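Local coordinates for protein stress response kinase A (Escherichia coli, PDB 1ZYL) that phosphorylates itself and other proteins on serine and threonine with ATP, and probably suppresses the effects of stress linked to reactive oxygen species, at residues 147-152 against 270-275; 188-193 against 263-268. All blocks are in the same frame, centred on the assembly; numbering follows the deposited sequence.

Helix 266-283 takes part in both contacts: the residues leading into it and its first turn pack on the loop 188-193 in contact 2, and later residues pack on the beginning of helix 149-161 in contact 1. In sequence, contact 2 is nested inside the loop that contact 1 closes. The two centres lie about 11 Å apart and are bridged by Trp189, whose CE3 is 3.3 Å from Met272 CE and whose CD1 is 3.6 Å from Leu149 CG. Contact 1 borders the active site, since the side chain of Arg273 comes within about 3 Å, nearest atoms, of that of Asp201, the inferred proton acceptor. Contact 2 lies away from the annotated sites.

Contact 1 (147-152 against 270-275)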
loop_
_atom_site.group_PDB
_atom_site.type_symbol
_atom_site.label_atom_id
_atom_site.label_comp_id
_atom_site.label_asym_id
_atom_site.label_seq_id
_atom_site.Cartn_x
_atom_site.Cartn_y
_atom_site.Cartn_z
ATOM N N ILE A 147 -3.992 -2.525 10.548
ATOM C CA ILE A 147 -4.765 -3.451 9.731
ATOM C C ILE A 147 -5.745 -4.289 10.545
ATOM O O ILE A 147 -5.395 -4.887 11.567
ATOM C CB ILE A 147 -3.818 -4.371 8.899
ATOM C CG1 ILE A 147 -3.145 -3.553 7.798
ATOM C CG2 ILE A 147 -4.584 -5.535 8.269
ATOM C CD1 ILE A 147 -2.262 -4.373 6.870
ATOM N N GLY A 148 -6.985 -4.314 10.082
ATOM C CA GLY A 148 -8.016 -5.057 10.761
ATOM C C GLY A 148 -9.268 -4.988 9.920
ATOM O O GLY A 148 -9.312 -4.271 8.918
ATOM N N LEU A 149 -10.297 -5.717 10.335
ATOM C CA LEU A 149 -11.559 -5.781 9.604
ATOM C C LEU A 149 -12.355 -4.475 9.490
ATOM O O LEU A 149 -13.064 -4.268 8.505
ATOM C CB LEU A 149 -12.443 -6.860 10.230
ATOM C CG LEU A 149 -11.765 -8.206 10.459
ATOM C CD1 LEU A 149 -12.827 -9.229 10.802
ATOM C CD2 LEU A 149 -10.985 -8.629 9.215
ATOM N N ASN A 150 -12.241 -3.599 10.484
ATOM C CA ASN A 150 -12.985 -2.344 10.460
ATOM C C ASN A 150 -12.750 -1.517 9.211
ATOM O O ASN A 150 -13.675 -1.254 8.450
ATOM C CB ASN A 150 -12.649 -1.489 11.679
ATOM C CG ASN A 150 -13.223 -0.086 11.577
ATOM O OD1 ASN A 150 -12.499 0.905 11.713
ATOM N ND2 ASN A 150 -14.524 0.006 11.335
ATOM N N GLU A 151 -11.501 -1.106 9.023
ATOM C CA GLU A 151 -11.095 -0.287 7.884
ATOM C C GLU A 151 -11.136 -1.022 6.557
ATOM O O GLU A 151 -11.461 -0.443 5.518
ATOM C CB GLU A 151 -9.669 0.229 8.098
ATOM C CG GLU A 151 -9.163 1.115 6.984
ATOM C CD GLU A 151 -7.716 1.482 7.165
ATOM O OE1 GLU A 151 -7.260 2.487 6.570
ATOM O OE2 GLU A 151 -7.028 0.750 7.903
ATOM N N TYR A 152 -10.796 -2.302 6.593
ATOM C CA TYR A 152 -10.763 -3.088 5.378
ATOM C C TYR A 152 -12.072 -3.700 4.921
ATOM O O TYR A 152 -12.294 -3.816 3.722
ATOM C CB TYR A 152 -9.682 -4.167 5.496
ATOM C CG TYR A 152 -8.307 -3.624 5.198
ATOM C CD1 TYR A 152 -7.604 -2.878 6.140
ATOM C CD2 TYR A 152 -7.734 -3.801 3.937
ATOM C CE1 TYR A 152 -6.362 -2.321 5.832
ATOM C CE2 TYR A 152 -6.502 -3.255 3.619
ATOM C CZ TYR A 152 -5.817 -2.516 4.567
ATOM O OH TYR A 152 -4.580 -2.003 4.245
ATOM N N ARG A 270 -5.839 -10.895 1.119
ATOM C CA ARG A 270 -6.143 -10.648 -0.282
ATOM C C ARG A 270 -7.624 -10.251 -0.405
ATOM O O ARG A 270 -7.972 -9.308 -1.130
ATOM C CB ARG A 270 -5.831 -11.901 -1.104
ATOM C CG ARG A 270 -6.292 -11.831 -2.556
ATOM C CD ARG A 270 -6.043 -13.146 -3.260
ATOM N NE ARG A 270 -4.641 -13.342 -3.626
ATOM C CZ ARG A 270 -3.931 -14.419 -3.300
ATOM N NH1 ARG A 270 -2.668 -14.531 -3.682
ATOM N NH2 ARG A 270 -4.481 -15.383 -2.574
ATOM N N ALA A 271 -8.488 -10.963 0.313
ATOM C CA ALA A 271 -9.909 -10.654 0.298
ATOM C C ALA A 271 -10.050 -9.237 0.818
ATOM O O ALA A 271 -10.822 -8.437 0.290
ATOM C CB ALA A 271 -10.668 -11.600 1.205
ATOM N N MET A 272 -9.283 -8.931 1.859
ATOM C CA MET A 272 -9.318 -7.618 2.478
ATOM C C MET A 272 -8.894 -6.505 1.533
ATOM O O MET A 272 -9.548 -5.462 1.467
ATOM C CB MET A 272 -8.441 -7.615 3.730
ATOM C CG MET A 272 -9.092 -8.291 4.937
ATOM S SD MET A 272 -8.005 -8.500 6.362
ATOM C CE MET A 272 -8.504 -9.959 6.735
ATOM N N ARG A 273 -7.807 -6.725 0.798
ATOM C CA ARG A 273 -7.303 -5.724 -0.137
ATOM C C ARG A 273 -8.290 -5.561 -1.281
ATOM O O ARG A 273 -8.418 -4.489 -1.884
ATOM C CB ARG A 273 -5.948 -6.156 -0.702
ATOM C CG ARG A 273 -5.370 -5.187 -1.725
ATOM C CD ARG A 273 -4.133 -5.744 -2.401
ATOM N NE ARG A 273 -2.901 -5.137 -1.912
ATOM C CZ ARG A 273 -2.395 -3.995 -2.370
ATOM N NH1 ARG A 273 -3.019 -3.333 -3.338
ATOM N NH2 ARG A 273 -1.264 -3.518 -1.860
ATOM N N LEU A 274 -8.992 -6.643 -1.576
ATOM C CA LEU A 274 -9.945 -6.633 -2.662
ATOM C C LEU A 274 -11.118 -5.731 -2.361
ATOM O O LEU A 274 -11.431 -4.832 -3.142
ATOM C CB LEU A 274 -10.431 -8.052 -2.937
ATOM C CG LEU A 274 -10.231 -8.569 -4.354
ATOM C CD1 LEU A 274 -8.818 -8.311 -4.825
ATOM C CD2 LEU A 274 -10.539 -10.041 -4.362
ATOM N N VAL A 275 -11.762 -5.958 -1.227
ATOM C CA VAL A 275 -12.912 -5.154 -0.877
ATOM C C VAL A 275 -12.562 -3.709 -0.529
ATOM O O VAL A 275 -13.331 -2.801 -0.825
ATOM C CB VAL A 275 -13.704 -5.813 0.262
ATOM C CG1 VAL A 275 -12.756 -6.277 1.326
ATOM C CG2 VAL A 275 -14.714 -4.842 0.835
#
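The first turn of helix 149-161, with Gly148 at its N-cap, faces a stretch of continuous helix at 270-275, and the backbones come nearest at Tyr152 and Met272, whose CA atoms are 5.6 Å apart. That first turn is widened: a pi-type turn covers 150-152, and the bond from Tyr152 N to Gly148 O is weak at 3.4 Å, whereas 270-275 keeps regular i to i+4 bonds.

Tyr152 and Met272 carry most of the buried area. The CB of Tyr152 points toward the partner helix, and with chi1 at -81° its ring presents an edge: Tyr152 CD2 lies 3.5 Å from Met272 O, with that oxygen close to the ring plane. Tyr152 CD2 also meets Met272 CB at 3.9 Å. Beyond CB the methionine runs on extended and bends at chi3 (-139°), which brings Met272 CE to 3.8 Å from Leu149 CD2; these two side chains cross obliquely. Val275 CG1 packs against the backbone of helix 149-161, 3.5 Å from Tyr152 O. Tyr276, one residue further along helix 266-283, also meets the Tyr152 ring, with the planes at about 40°.

Arg273 points its CB away from helix 149-161 and contributes little to the contact; its guanidinium forms a salt bridge with Asp201, the inferred proton acceptor. Both helices belong to the helical C-terminal lobe of a kinase of the aminoglycoside phosphotransferase (APH)-like family, and the pair lies near the inferred catalytic Asp201. No directed polar bond was found between the two segments, so the contact there is carried by carbon packing, with ring and methyl carbons also set against two backbone carbonyl oxygens, while the charge of Arg273 is turned to Asp201, where it would probably favour the ionised carboxylate.

Contact 2 (188-193 against 263-268); sequences HWREDF and IGLIEP
Leu265 is the most deeply covered residue here, its CB aimed at the loop 188-193. Leu265 CD2 lies over one face of the Arg190 guanidinium, 3.3 Å from Arg190 NE, and the two side chains cross at about a right angle. Arg190 reaches this position with CG between the backbone N and the carbonyl carbon (chi1 61°) and an extended chain from CG to NE, so that Arg190 CG, 3.7 Å from Leu265 CD2, also lies against the leucine. The other methyl, Leu265 CD1, meets Phe193 CD1 at 4.0 Å.

A second group of contacts involves Pro268. Pro268 CB is 4.3 Å from Trp189 CE3, and Pro268 CG is 4.0 Å from His188 CB. Pro268 sits in the first turn of helix 266-283, where a missing backbone N-H costs no helical bond, and its CB points toward the loop 188-193, which links helix 171-188 to strand 196-197. The contact therefore joins a helix start to an irregular connection within the APH-like kinase fold.

Further out, within the loop, Phe193 CE1 stands 3.9 Å above one face of the Trp189 ring, offset toward its rim. The Arg190 guanidinium also gives a weak hydrogen bond from NH1 to Ala261 O, and Arg190 NH2 makes a long, purely electrostatic salt bridge of 3.8 Å to Asp192 OD2, which lies well out of the guanidinium plane. An alanine in place of Arg190 removes everything past CB and would probably cost Leu265 CD2 its contact with the guanidinium face and CG, and the loop its weak NH1 link to Ala261 O and the long charge pair with Asp192.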
loop_
_atom_site.group_PDB
_atom_site.type_symbol
_atom_site.label_atom_id
_atom_site.label_comp_id
_atom_site.label_asym_id
_atom_site.label_seq_id
_atom_site.Cartn_x
_atom_site.Cartn_y
_atom_site.Cartn_z
ATOM N N HIS A 188 -11.921 -16.417 9.593
ATOM C CA HIS A 188 -10.541 -16.887 9.557
ATOM C C HIS A 188 -9.576 -15.841 10.094
ATOM O O HIS A 188 -8.374 -16.083 10.145
ATOM C CB HIS A 188 -10.137 -17.252 8.128
ATOM C CG HIS A 188 -10.973 -18.335 7.519
ATOM N ND1 HIS A 188 -10.826 -19.664 7.851
ATOM C CD2 HIS A 188 -11.975 -18.284 6.610
ATOM C CE1 HIS A 188 -11.701 -20.385 7.171
ATOM N NE2 HIS A 188 -12.410 -19.571 6.410
ATOM N N TRP A 189 -10.087 -14.676 10.491
ATOM C CA TRP A 189 -9.217 -13.623 11.008
ATOM C C TRP A 189 -8.843 -13.975 12.425
ATOM O O TRP A 189 -9.523 -14.772 13.059
ATOM C CB TRP A 189 -9.922 -12.268 10.985
ATOM C CG TRP A 189 -8.992 -11.091 11.181
ATOM C CD1 TRP A 189 -9.123 -10.095 12.104
ATOM C CD2 TRP A 189 -7.809 -10.781 10.423
ATOM N NE1 TRP A 189 -8.101 -9.181 11.972
ATOM C CE2 TRP A 189 -7.277 -9.576 10.951
ATOM C CE3 TRP A 189 -7.146 -11.400 9.351
ATOM C CZ2 TRP A 189 -6.113 -8.979 10.445
ATOM C CZ3 TRP A 189 -5.986 -10.804 8.848
ATOM C CH2 TRP A 189 -5.485 -9.604 9.400
ATOM N N ARG A 190 -7.763 -13.397 12.930
ATOM C CA ARG A 190 -7.342 -13.701 14.295
ATOM C C ARG A 190 -6.420 -12.629 14.852
ATOM O O ARG A 190 -5.626 -12.046 14.116
ATOM C CB ARG A 190 -6.642 -15.071 14.340
ATOM C CG ARG A 190 -5.369 -15.179 13.492
ATOM C CD ARG A 190 -4.917 -16.634 13.353
ATOM N NE ARG A 190 -3.696 -16.795 12.559
ATOM C CZ ARG A 190 -2.485 -16.386 12.936
ATOM N NH1 ARG A 190 -1.437 -16.580 12.141
ATOM N NH2 ARG A 190 -2.315 -15.787 14.107
ATOM N N GLU A 191 -6.548 -12.354 16.147
ATOM C CA GLU A 191 -5.701 -11.362 16.806
ATOM C C GLU A 191 -4.611 -12.161 17.497
ATOM O O GLU A 191 -3.992 -11.724 18.468
ATOM C CB GLU A 191 -6.505 -10.569 17.838
ATOM C CG GLU A 191 -6.702 -9.097 17.495
ATOM C CD GLU A 191 -7.477 -8.879 16.209
ATOM O OE1 GLU A 191 -6.973 -9.269 15.135
ATOM O OE2 GLU A 191 -8.590 -8.315 16.273
ATOM N N ASP A 192 -4.393 -13.351 16.956
ATOM C CA ASP A 192 -3.421 -14.301 17.459
ATOM C C ASP A 192 -2.053 -14.180 16.760
ATOM O O ASP A 192 -1.316 -15.160 16.636
ATOM C CB ASP A 192 -4.008 -15.701 17.269
ATOM C CG ASP A 192 -3.190 -16.768 17.933
ATOM O OD1 ASP A 192 -2.798 -16.576 19.109
ATOM O OD2 ASP A 192 -2.949 -17.807 17.282
ATOM N N PHE A 193 -1.707 -12.983 16.302
ATOM C CA PHE A 193 -0.432 -12.808 15.631
ATOM C C PHE A 193 0.311 -11.588 16.133
ATOM O O PHE A 193 -0.224 -10.802 16.911
ATOM C CB PHE A 193 -0.621 -12.697 14.116
ATOM C CG PHE A 193 -1.399 -11.481 13.676
ATOM C CD1 PHE A 193 -2.763 -11.565 13.417
ATOM C CD2 PHE A 193 -0.757 -10.256 13.482
ATOM C CE1 PHE A 193 -3.476 -10.450 12.966
ATOM C CE2 PHE A 193 -1.463 -9.136 13.032
ATOM C CZ PHE A 193 -2.824 -9.237 12.774
ATOM N N ILE A 263 0.923 -17.561 7.330
ATOM C CA ILE A 263 0.656 -17.879 5.933
ATOM C C ILE A 263 -0.833 -18.165 5.736
ATOM O O ILE A 263 -1.355 -18.113 4.617
ATOM C CB ILE A 263 1.481 -19.096 5.501
ATOM C CG1 ILE A 263 2.962 -18.805 5.728
ATOM C CG2 ILE A 263 1.235 -19.418 4.039
ATOM C CD1 ILE A 263 3.466 -17.679 4.910
ATOM N N GLY A 264 -1.515 -18.448 6.838
ATOM C CA GLY A 264 -2.934 -18.733 6.777
ATOM C C GLY A 264 -3.759 -17.467 6.671
ATOM O O GLY A 264 -4.941 -17.501 6.307
ATOM N N LEU A 265 -3.130 -16.340 6.978
ATOM C CA LEU A 265 -3.801 -15.052 6.914
ATOM C C LEU A 265 -3.782 -14.448 5.501
ATOM O O LEU A 265 -4.365 -13.380 5.288
ATOM C CB LEU A 265 -3.108 -14.068 7.854
ATOM C CG LEU A 265 -2.798 -14.456 9.300
ATOM C CD1 LEU A 265 -1.915 -13.387 9.937
ATOM C CD2 LEU A 265 -4.085 -14.600 10.081
ATOM N N ILE A 266 -3.125 -15.103 4.539
ATOM C CA ILE A 266 -3.033 -14.521 3.198
ATOM C C ILE A 266 -4.346 -14.386 2.439
ATOM O O ILE A 266 -4.652 -13.315 1.933
ATOM C CB ILE A 266 -2.012 -15.261 2.284
ATOM C CG1 ILE A 266 -2.421 -16.711 2.123
ATOM C CG2 ILE A 266 -0.609 -15.175 2.867
ATOM C CD1 ILE A 266 -1.632 -17.442 1.057
ATOM N N GLU A 267 -5.131 -15.449 2.346
ATOM C CA GLU A 267 -6.387 -15.335 1.625
ATOM C C GLU A 267 -7.270 -14.296 2.297
ATOM O O GLU A 267 -8.033 -13.598 1.635
ATOM C CB GLU A 267 -7.070 -16.696 1.509
ATOM C CG GLU A 267 -6.240 -17.671 0.678
ATOM C CD GLU A 267 -5.776 -17.067 -0.657
ATOM O OE1 GLU A 267 -4.652 -17.407 -1.108
ATOM O OE2 GLU A 267 -6.531 -16.262 -1.258
ATOM N N PRO A 268 -7.204 -14.193 3.629
ATOM C CA PRO A 268 -8.056 -13.157 4.211
ATOM C C PRO A 268 -7.512 -11.767 3.863
ATOM O O PRO A 268 -8.277 -10.832 3.649
ATOM C CB PRO A 268 -7.997 -13.465 5.697
ATOM C CG PRO A 268 -7.988 -14.950 5.688
ATOM C CD PRO A 268 -6.949 -15.254 4.618
#